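Local coordinates for pantothenate synthetase (Francisella tularensis subsp. tularensis, PDB 3N8H), which probably catalyses the ATP-dependent condensation of pantoate with beta-alanine to pantothenate, by way of a pantoyl-adenylate intermediate, at residues T178-S183 with L252-L257; E219-I224 with A229-I234; K192-T197 with G248-I253. One frame throughout, in Å; residues are numbered along the deposited sequence.

All three contacts involve the C-terminal antiparallel sheet of strands 230-237, 240-247 and 250-257. Contacts 1 and 3 are buried and share strand 250-257, with Leu252 and Ile253 in both. Contact 2 is partly buried. It lies farther out, about 23 Å from the chain centre to its own centre, and uses strand 230-237. Chemistry follows place. Contact 1, next to the nucleotide, pairs a salt bridge with a separate water link. Contact 3 is apolar and joins the chain just before helix 196-210 to the sheet. Contact 2 is a mainly aliphatic helix-on-sheet contact, away from the annotated sites. Gln232 of contact 2 probably bonds Arg251 of contact 3 across the sheet.

Contact 1. Residues T178-S183 with L252-L257; sequences TQRQPS and LIDNFL. With AMP (adenosine monophosphate), chain D.
Arg180 reaches from the loop after strand 172-176 to Asp254 on edge strand 250-257. Its CB points toward the strand. CG lies beside the backbone N, and from there the chain runs extended through CD to NE. The extended stem carries the guanidinium to the strand. Contact begins there. CZ stands between NH1 and NH2, and these two nitrogens grip the carboxylate end-on, one to each oxygen. NH1 bonds Asp254 OD2 at 2.9 Å, with an N-H...O angle of 164°. NH2 bonds Asp254 OD1 at 3.0 Å, and OD1 accepts with its syn lone pair. The two planes are 38° apart, so the pair is twisted, not coplanar. NH2 also lies 4.0 Å from CB of Phe256 and near the edge of that ring. Thr178 CG2 sits over the centre of one guanidinium face, 3.9 Å above its plane. Asp254 OD2 also bonds Tyr206 OH, on helix 196-210, and Arg180 NH1 also bonds Gly184 O.

A water makes a second link. It accepts a bond from Thr178 OG1 at 2.6 Å and donates one to Asn255 O at 2.7 Å.

Between Thr178 and Arg180, the backbone of Gln179 reads the adenine of the bound AMP. Gln179 N donates to AMP N1 at 2.8 Å, and AMP N6 donates to Gln179 O. Both bonds are nearly straight. This paired pattern fits an adenine with its amino group.

The contact implies a division of labour. The backbone of the loop recognises the base, while the neighbouring side chains tie the loop to the C-terminal sheet. The buried Asp254 carboxylate probably keeps its charge, since the guanidinium of Arg180 offsets it.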
loop_
_atom_site.group_PDB
_atom_site.type_symbol
_atom_site.label_atom_id
_atom_site.label_comp_id
_atom_site.label_asym_id
_atom_site.label_seq_id
_atom_site.Cartn_x
_atom_site.Cartn_y
_atom_site.Cartn_z
ATOM N N THR A 178 -23.010 -15.349 -5.782
ATOM C CA THR A 178 -22.397 -16.579 -5.274
ATOM C C THR A 178 -23.009 -17.820 -5.951
ATOM O O THR A 178 -24.229 -18.037 -5.917
ATOM C CB THR A 178 -22.557 -16.672 -3.751
ATOM O OG1 THR A 178 -21.804 -15.616 -3.145
ATOM C CG2 THR A 178 -22.031 -18.029 -3.220
ATOM N N GLN A 179 -22.161 -18.609 -6.599
ATOM C CA GLN A 179 -22.619 -19.836 -7.216
ATOM C C GLN A 179 -22.712 -20.928 -6.154
ATOM O O GLN A 179 -21.816 -21.058 -5.317
ATOM C CB GLN A 179 -21.673 -20.276 -8.340
ATOM C CG GLN A 179 -21.525 -19.247 -9.449
ATOM C CD GLN A 179 -22.875 -18.832 -10.011
ATOM O OE1 GLN A 179 -23.544 -19.611 -10.668
ATOM N NE2 GLN A 179 -23.297 -17.615 -9.709
ATOM N N ARG A 180 -23.777 -21.733 -6.236
ATOM C CA ARG A 180 -24.105 -22.712 -5.206
ATOM C C ARG A 180 -24.369 -24.121 -5.766
ATOM O O ARG A 180 -24.836 -24.275 -6.917
ATOM C CB ARG A 180 -25.333 -22.216 -4.413
ATOM C CG ARG A 180 -25.115 -20.865 -3.716
ATOM C CD ARG A 180 -26.323 -20.338 -2.913
ATOM N NE ARG A 180 -25.995 -19.034 -2.310
ATOM C CZ ARG A 180 -25.300 -18.890 -1.181
ATOM N NH1 ARG A 180 -24.897 -19.978 -0.511
ATOM N NH2 ARG A 180 -25.021 -17.672 -0.706
ATOM N N GLN A 181 -24.061 -25.141 -4.952
ATOM C CA GLN A 181 -24.581 -26.505 -5.142
ATOM C C GLN A 181 -26.104 -26.562 -4.994
ATOM O O GLN A 181 -26.708 -25.696 -4.356
ATOM C CB GLN A 181 -24.012 -27.467 -4.089
ATOM C CG GLN A 181 -22.537 -27.664 -4.135
ATOM C CD GLN A 181 -22.080 -28.372 -5.412
ATOM O OE1 GLN A 181 -22.897 -28.737 -6.257
ATOM N NE2 GLN A 181 -20.766 -28.571 -5.549
ATOM N N PRO A 182 -26.731 -27.633 -5.514
ATOM C CA PRO A 182 -28.181 -27.692 -5.390
ATOM C C PRO A 182 -28.703 -27.502 -3.946
ATOM O O PRO A 182 -29.779 -26.927 -3.750
ATOM C CB PRO A 182 -28.520 -29.073 -5.961
ATOM C CG PRO A 182 -27.475 -29.265 -7.036
ATOM C CD PRO A 182 -26.213 -28.631 -6.476
ATOM N N SER A 183 -27.929 -27.953 -2.957
ATOM C CA SER A 183 -28.306 -27.832 -1.548
ATOM C C SER A 183 -28.272 -26.385 -1.069
ATOM O O SER A 183 -28.906 -26.045 -0.082
ATOM C CB SER A 183 -27.374 -28.683 -0.660
ATOM O OG SER A 183 -26.044 -28.185 -0.706
ATOM N N LEU A 252 -15.092 -23.273 5.805
ATOM C CA LEU A 252 -15.942 -22.657 4.772
ATOM C C LEU A 252 -16.712 -21.441 5.294
ATOM O O LEU A 252 -17.038 -21.384 6.481
ATOM C CB LEU A 252 -16.950 -23.674 4.256
ATOM C CG LEU A 252 -16.340 -24.943 3.650
ATOM C CD1 LEU A 252 -17.455 -25.814 3.103
ATOM C CD2 LEU A 252 -15.282 -24.590 2.576
ATOM N N ILE A 253 -17.000 -20.481 4.400
ATOM C CA ILE A 253 -17.737 -19.276 4.766
ATOM C C ILE A 253 -18.857 -19.051 3.776
ATOM O O ILE A 253 -18.857 -19.606 2.656
ATOM C CB ILE A 253 -16.836 -17.996 4.826
ATOM C CG1 ILE A 253 -16.660 -17.330 3.440
ATOM C CG2 ILE A 253 -15.491 -18.310 5.467
ATOM C CD1 ILE A 253 -15.767 -16.085 3.445
ATOM N N ASP A 254 -19.809 -18.233 4.199
ATOM C CA ASP A 254 -20.940 -17.858 3.367
ATOM C C ASP A 254 -21.574 -16.535 3.854
ATOM O O ASP A 254 -21.432 -16.134 5.010
ATOM C CB ASP A 254 -21.980 -19.000 3.367
ATOM C CG ASP A 254 -22.943 -18.915 2.200
ATOM O OD1 ASP A 254 -22.811 -17.979 1.346
ATOM O OD2 ASP A 254 -23.857 -19.760 2.148
ATOM N N ASN A 255 -22.267 -15.847 2.958
ATOM C CA ASN A 255 -23.151 -14.784 3.384
ATOM C C ASN A 255 -24.290 -14.703 2.370
ATOM O O ASN A 255 -24.113 -15.045 1.197
ATOM C CB ASN A 255 -22.391 -13.459 3.497
ATOM C CG ASN A 255 -22.174 -12.835 2.178
ATOM O OD1 ASN A 255 -23.039 -12.093 1.673
ATOM N ND2 ASN A 255 -21.060 -13.183 1.552
ATOM N N PHE A 256 -25.466 -14.309 2.831
ATOM C CA PHE A 256 -26.643 -14.161 1.966
ATOM C C PHE A 256 -27.624 -13.207 2.642
ATOM O O PHE A 256 -27.521 -12.965 3.848
ATOM C CB PHE A 256 -27.309 -15.537 1.717
ATOM C CG PHE A 256 -27.325 -16.442 2.939
ATOM C CD1 PHE A 256 -28.212 -16.211 3.977
ATOM C CD2 PHE A 256 -26.435 -17.510 3.052
ATOM C CE1 PHE A 256 -28.235 -17.040 5.108
ATOM C CE2 PHE A 256 -26.439 -18.337 4.187
ATOM C CZ PHE A 256 -27.352 -18.090 5.220
ATOM N N LEU A 257 -28.563 -12.659 1.871
ATOM C CA LEU A 257 -29.643 -11.839 2.427
ATOM C C LEU A 257 -30.479 -12.664 3.400
ATOM O O LEU A 257 -30.769 -13.818 3.131
ATOM C CB LEU A 257 -30.541 -11.326 1.309
ATOM C CG LEU A 257 -29.918 -10.325 0.337
ATOM C CD1 LEU A 257 -30.834 -10.095 -0.852
ATOM C CD2 LEU A 257 -29.645 -9.016 1.056
HETATM P P AMP D . -10.489 -17.609 -4.295
HETATM O O1P AMP D . -9.809 -18.327 -5.457
HETATM O O2P AMP D . -11.350 -18.451 -3.404
HETATM O O3P AMP D . -9.570 -16.720 -3.540
HETATM O "O5'" AMP D . -11.621 -16.723 -5.046
HETATM C "C5'" AMP D . -11.341 -15.948 -6.212
HETATM C "C4'" AMP D . -12.540 -15.107 -6.577
HETATM O "O4'" AMP D . -13.666 -15.994 -6.874
HETATM C "C3'" AMP D . -13.008 -14.155 -5.463
HETATM O "O3'" AMP D . -13.536 -12.950 -6.044
HETATM C "C2'" AMP D . -14.135 -14.950 -4.817
HETATM O "O2'" AMP D . -15.083 -14.199 -4.076
HETATM C "C1'" AMP D . -14.753 -15.635 -6.033
HETATM N N9 AMP D . -15.564 -16.803 -5.670
HETATM C C8 AMP D . -15.170 -17.826 -4.876
HETATM N N7 AMP D . -16.185 -18.721 -4.716
HETATM C C5 AMP D . -17.259 -18.246 -5.396
HETATM C C6 AMP D . -18.645 -18.702 -5.636
HETATM N N6 AMP D . -19.069 -19.849 -5.079
HETATM N N1 AMP D . -19.457 -17.952 -6.401
HETATM C C2 AMP D . -19.010 -16.786 -6.926
HETATM N N3 AMP D . -17.758 -16.308 -6.759
HETATM C C4 AMP D . -16.844 -16.985 -6.017
HETATM O O HOH W 1 -23.054 -14.482 -1.207
#

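Contact 2. Residues E219-I224 with A229-I234; sequences ELTNKI and AKLQYI
The side chains of Thr221 and Ile234 lie alongside each other and run opposite ways where helix 217-225 packs on edge strand 230-237. Thr221 OG1 lies 3.5 Å from Ile234 CG2. This is the close part of the contact. Ile234 CG1 stands anti to the backbone N (chi1 -171°), which carries CD1 on toward Leu220 and leaves CG2 beside Thr221. The Leu220 approach is less certain, since that residue was modelled in two conformers.

The rest is looser. Thr221 CG2 lies across Leu231, 4.1 Å from Leu231 CG. Ile224 CG2 meets Leu231 CD2, also at 4.1 Å. At the turn, Ala229 CB rests 3.9 Å from Ile224 O. Leu220, Ile224 and Ala229 are buried against helix 196-210. The solvent side is set apart by exposed Lys230, which points away from the helix, and by exposed Asn222 and Lys223.

Gln232 and Tyr233 both face Ala244 in a classic beta bulge. The extra residue lets Leu231 and Ile234, three positions apart, both point toward the helix. The axes of segments 219-224 and 230-234 come within 8.2 Å, with 142° between their directions.

No hydrogen bond joins the two segments. Thr221 OG1 is instead bonded to Leu217 O, one turn back in its own helix. The polar group is therefore satisfied locally, and the interface itself rests on aliphatic contact.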
loop_
_atom_site.group_PDB
_atom_site.type_symbol
_atom_site.label_atom_id
_atom_site.label_comp_id
_atom_site.label_asym_id
_atom_site.label_seq_id
_atom_site.Cartn_x
_atom_site.Cartn_y
_atom_site.Cartn_z
ATOM N N GLU A 219 -30.185 -21.130 18.756
ATOM C CA GLU A 219 -30.742 -22.442 18.425
ATOM C C GLU A 219 -30.226 -22.900 17.058
ATOM O O GLU A 219 -30.046 -24.094 16.827
ATOM C CB GLU A 219 -32.268 -22.395 18.403
ATOM C CG GLU A 219 -32.901 -22.327 19.778
ATOM C CD GLU A 219 -34.418 -22.254 19.707
ATOM O OE1 GLU A 219 -34.952 -22.164 18.576
ATOM O OE2 GLU A 219 -35.072 -22.284 20.779
ATOM N N LEU A 220 -29.975 -21.941 16.160
ATOM C CA LEU A 220 -29.503 -22.275 14.820
ATOM C C LEU A 220 -28.069 -22.789 14.916
ATOM O O LEU A 220 -27.671 -23.696 14.190
ATOM C CB LEU A 220 -29.606 -21.058 13.883
ATOM C CG LEU A 220 -29.023 -21.169 12.466
ATOM C CD1 LEU A 220 -29.520 -22.448 11.787
ATOM C CD2 LEU A 220 -29.387 -19.939 11.618
ATOM N N THR A 221 -27.302 -22.196 15.823
ATOM C CA THR A 221 -25.924 -22.600 16.028
ATOM C C THR A 221 -25.928 -24.053 16.533
ATOM O O THR A 221 -25.179 -24.893 16.049
ATOM C CB THR A 221 -25.185 -21.642 17.005
ATOM O OG1 THR A 221 -25.076 -20.343 16.405
ATOM C CG2 THR A 221 -23.780 -22.132 17.297
ATOM N N ASN A 222 -26.805 -24.344 17.482
ATOM C CA ASN A 222 -26.915 -25.706 18.021
ATOM C C ASN A 222 -27.290 -26.722 16.952
ATOM O O ASN A 222 -26.803 -27.841 16.971
ATOM C CB ASN A 222 -27.926 -25.754 19.162
ATOM C CG ASN A 222 -27.474 -24.964 20.380
ATOM O OD1 ASN A 222 -26.299 -24.615 20.511
ATOM N ND2 ASN A 222 -28.415 -24.665 21.273
ATOM N N LYS A 223 -28.165 -26.337 16.025
ATOM C CA LYS A 223 -28.571 -27.256 14.963
ATOM C C LYS A 223 -27.430 -27.532 14.000
ATOM O O LYS A 223 -27.212 -28.672 13.605
ATOM C CB LYS A 223 -29.808 -26.750 14.215
ATOM C CG LYS A 223 -31.082 -26.922 15.016
ATOM C CD LYS A 223 -31.967 -25.711 14.876
ATOM C CE LYS A 223 -32.867 -25.833 13.667
ATOM N NZ LYS A 223 -34.292 -25.783 14.096
ATOM N N ILE A 224 -26.702 -26.483 13.637
ATOM C CA ILE A 224 -25.535 -26.630 12.786
ATOM C C ILE A 224 -24.427 -27.468 13.452
ATOM O O ILE A 224 -23.855 -28.357 12.829
ATOM C CB ILE A 224 -25.045 -25.272 12.370
ATOM C CG1 ILE A 224 -26.043 -24.691 11.373
ATOM C CG2 ILE A 224 -23.626 -25.337 11.801
ATOM C CD1 ILE A 224 -25.829 -23.239 11.101
ATOM N N ALA A 229 -20.455 -30.456 12.103
ATOM C CA ALA A 229 -19.693 -29.257 11.775
ATOM C C ALA A 229 -19.411 -28.454 13.063
ATOM O O ALA A 229 -20.080 -28.662 14.072
ATOM C CB ALA A 229 -20.480 -28.416 10.789
ATOM N N LYS A 230 -18.424 -27.557 13.031
ATOM C CA LYS A 230 -18.198 -26.619 14.150
ATOM C C LYS A 230 -18.321 -25.182 13.699
ATOM O O LYS A 230 -17.504 -24.666 12.933
ATOM C CB LYS A 230 -16.849 -26.833 14.849
ATOM C CG LYS A 230 -16.894 -27.950 15.900
ATOM C CD LYS A 230 -15.541 -28.617 16.111
ATOM C CE LYS A 230 -15.650 -29.755 17.132
ATOM N NZ LYS A 230 -14.903 -30.980 16.717
ATOM N N LEU A 231 -19.369 -24.541 14.181
ATOM C CA LEU A 231 -19.659 -23.180 13.785
ATOM C C LEU A 231 -18.585 -22.241 14.378
ATOM O O LEU A 231 -18.269 -22.314 15.556
ATOM C CB LEU A 231 -21.080 -22.832 14.238
ATOM C CG LEU A 231 -21.870 -21.652 13.666
ATOM C CD1 LEU A 231 -21.339 -20.350 14.220
ATOM C CD2 LEU A 231 -21.880 -21.642 12.139
ATOM N N GLN A 232 -17.987 -21.410 13.530
ATOM C CA GLN A 232 -17.081 -20.344 13.975
ATOM C C GLN A 232 -17.859 -19.111 14.421
ATOM O O GLN A 232 -17.678 -18.599 15.539
ATOM C CB GLN A 232 -16.108 -19.962 12.847
ATOM C CG GLN A 232 -15.095 -21.031 12.499
ATOM C CD GLN A 232 -13.715 -20.750 13.092
ATOM O OE1 GLN A 232 -12.965 -19.914 12.571
ATOM N NE2 GLN A 232 -13.369 -21.459 14.181
ATOM N N TYR A 233 -18.701 -18.604 13.527
ATOM C CA TYR A 233 -19.565 -17.482 13.878
ATOM C C TYR A 233 -20.769 -17.473 12.968
ATOM O O TYR A 233 -20.751 -18.034 11.865
ATOM C CB TYR A 233 -18.818 -16.140 13.816
ATOM C CG TYR A 233 -18.313 -15.764 12.440
ATOM C CD1 TYR A 233 -16.982 -15.992 12.076
ATOM C CD2 TYR A 233 -19.166 -15.198 11.499
ATOM C CE1 TYR A 233 -16.517 -15.656 10.815
ATOM C CE2 TYR A 233 -18.711 -14.864 10.238
ATOM C CZ TYR A 233 -17.385 -15.091 9.902
ATOM O OH TYR A 233 -16.936 -14.750 8.643
ATOM N N ILE A 234 -21.844 -16.886 13.465
ATOM C CA ILE A 234 -22.985 -16.555 12.624
ATOM C C ILE A 234 -23.521 -15.219 13.123
ATOM O O ILE A 234 -23.691 -15.013 14.334
ATOM C CB ILE A 234 -24.083 -17.655 12.617
ATOM C CG1 ILE A 234 -25.153 -17.352 11.557
ATOM C CG2 ILE A 234 -24.702 -17.843 14.021
ATOM C CD1 ILE A 234 -26.037 -18.571 11.235
#

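Contact 3. Residues K192-T197 with G248-I253; sequences KNLTST and GKVRLI
Leu194 lies roughly perpendicular to Val250. They join the turn just before helix 196-210 to the three-stranded antiparallel sheet of the C-terminal part. Leu194 CD2 sits across the Val250 branch point, 3.8 Å from Val250 CB and equally far from Val250 CG1. The other methyl of Leu194 turns along the strand: Leu194 CD1 is 4.4 Å from Leu252 CD1. Val250 and Leu252 are two apart, so both point from the same face of the strand, and Leu194 spans them.

Val250 uses its two methyls for different neighbours. CG1 stands anti to the backbone N (chi1 179°) and faces Leu194. CG2 lies beside the backbone N and faces Asn193. The amide of Asn193 is held separately, since ND2 bonds Thr72 O.

Thr195 follows at the N-cap. Its side chain caps a backbone N of the helix, and its own N bonds Asp198 OD2, consistent with a capping box. The buried leucine thus directly precedes the capped helix end. No hydrogen bond crosses the contact. Its closest approach is aliphatic: Asn193 CB lies 3.7 Å from Val250 CG2.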
loop_
_atom_site.group_PDB
_atom_site.type_symbol
_atom_site.label_atom_id
_atom_site.label_comp_id
_atom_site.label_asym_id
_atom_site.label_seq_id
_atom_site.Cartn_x
_atom_site.Cartn_y
_atom_site.Cartn_z
ATOM N N LYS A 192 -12.809 -29.121 -2.132
ATOM C CA LYS A 192 -12.156 -30.295 -2.728
ATOM C C LYS A 192 -11.473 -31.130 -1.645
ATOM O O LYS A 192 -11.110 -32.275 -1.877
ATOM C CB LYS A 192 -11.159 -29.904 -3.829
ATOM C CG LYS A 192 -11.824 -29.266 -5.054
ATOM C CD LYS A 192 -10.963 -28.175 -5.673
ATOM C CE LYS A 192 -11.809 -27.215 -6.508
ATOM N NZ LYS A 192 -11.335 -27.170 -7.907
ATOM N N ASN A 193 -11.315 -30.538 -0.462
ATOM C CA ASN A 193 -10.696 -31.221 0.666
ATOM C C ASN A 193 -11.712 -31.966 1.522
ATOM O O ASN A 193 -11.340 -32.695 2.439
ATOM C CB ASN A 193 -9.881 -30.237 1.513
ATOM C CG ASN A 193 -8.558 -29.864 0.853
ATOM O OD1 ASN A 193 -8.113 -30.533 -0.089
ATOM N ND2 ASN A 193 -7.932 -28.794 1.333
ATOM N N LEU A 194 -12.994 -31.799 1.203
ATOM C CA LEU A 194 -14.051 -32.499 1.936
ATOM C C LEU A 194 -14.174 -33.953 1.508
ATOM O O LEU A 194 -14.224 -34.256 0.308
ATOM C CB LEU A 194 -15.402 -31.835 1.704
ATOM C CG LEU A 194 -15.613 -30.387 2.132
ATOM C CD1 LEU A 194 -16.956 -29.894 1.533
ATOM C CD2 LEU A 194 -15.586 -30.272 3.658
ATOM N N THR A 195 -14.246 -34.850 2.486
ATOM C CA THR A 195 -14.526 -36.243 2.193
ATOM C C THR A 195 -15.998 -36.388 1.825
ATOM O O THR A 195 -16.766 -35.424 1.884
ATOM C CB THR A 195 -14.232 -37.161 3.400
ATOM O OG1 THR A 195 -15.173 -36.886 4.447
ATOM C CG2 THR A 195 -12.804 -36.945 3.909
ATOM N N SER A 196 -16.384 -37.607 1.462
ATOM C CA SER A 196 -17.768 -37.913 1.127
ATOM C C SER A 196 -18.728 -37.656 2.292
ATOM O O SER A 196 -19.814 -37.093 2.097
ATOM C CB SER A 196 -17.888 -39.359 0.653
ATOM O OG SER A 196 -17.182 -40.226 1.528
ATOM N N THR A 197 -18.345 -38.076 3.495
ATOM C CA THR A 197 -19.185 -37.838 4.666
ATOM C C THR A 197 -19.206 -36.355 5.051
ATOM O O THR A 197 -20.232 -35.860 5.502
ATOM C CB THR A 197 -18.792 -38.715 5.891
ATOM O OG1 THR A 197 -17.427 -38.487 6.246
ATOM C CG2 THR A 197 -18.993 -40.193 5.584
ATOM N N GLY A 248 -14.436 -30.997 9.780
ATOM C CA GLY A 248 -13.076 -31.485 9.952
ATOM C C GLY A 248 -12.114 -30.304 9.973
ATOM O O GLY A 248 -12.268 -29.376 10.781
ATOM N N LYS A 249 -11.122 -30.328 9.082
ATOM C CA LYS A 249 -10.114 -29.262 9.016
ATOM C C LYS A 249 -10.410 -28.241 7.931
ATOM O O LYS A 249 -9.583 -27.361 7.646
ATOM C CB LYS A 249 -8.716 -29.836 8.767
ATOM C CG LYS A 249 -8.002 -30.345 10.009
ATOM C CD LYS A 249 -8.225 -31.825 10.225
ATOM C CE LYS A 249 -7.434 -32.315 11.437
ATOM N NZ LYS A 249 -7.484 -33.800 11.611
ATOM N N VAL A 250 -11.592 -28.349 7.330
ATOM C CA VAL A 250 -11.936 -27.510 6.187
ATOM C C VAL A 250 -12.782 -26.345 6.651
ATOM O O VAL A 250 -13.859 -26.544 7.205
ATOM C CB VAL A 250 -12.689 -28.318 5.068
ATOM C CG1 VAL A 250 -13.064 -27.402 3.879
ATOM C CG2 VAL A 250 -11.845 -29.475 4.603
ATOM N N ARG A 251 -12.295 -25.123 6.421
ATOM C CA ARG A 251 -13.020 -23.953 6.890
ATOM C C ARG A 251 -13.764 -23.310 5.718
ATOM O O ARG A 251 -13.136 -22.875 4.756
ATOM C CB ARG A 251 -12.078 -22.941 7.543
ATOM C CG ARG A 251 -12.775 -21.804 8.290
ATOM C CD ARG A 251 -11.750 -20.735 8.751
ATOM N NE ARG A 251 -12.445 -19.636 9.397
ATOM C CZ ARG A 251 -12.937 -18.579 8.747
ATOM N NH1 ARG A 251 -12.759 -18.467 7.450
ATOM N NH2 ARG A 251 -13.589 -17.629 9.406
ATOM N N LEU A 252 -15.092 -23.273 5.805
ATOM C CA LEU A 252 -15.942 -22.657 4.772
ATOM C C LEU A 252 -16.712 -21.441 5.294
ATOM O O LEU A 252 -17.038 -21.384 6.481
ATOM C CB LEU A 252 -16.950 -23.674 4.256
ATOM C CG LEU A 252 -16.340 -24.943 3.650
ATOM C CD1 LEU A 252 -17.455 -25.814 3.103
ATOM C CD2 LEU A 252 -15.282 -24.590 2.576
ATOM N N ILE A 253 -17.000 -20.481 4.400
ATOM C CA ILE A 253 -17.737 -19.276 4.766
ATOM C C ILE A 253 -18.857 -19.051 3.776
ATOM O O ILE A 253 -18.857 -19.606 2.656
ATOM C CB ILE A 253 -16.836 -17.996 4.826
ATOM C CG1 ILE A 253 -16.660 -17.330 3.440
ATOM C CG2 ILE A 253 -15.491 -18.310 5.467
ATOM C CD1 ILE A 253 -15.767 -16.085 3.445
#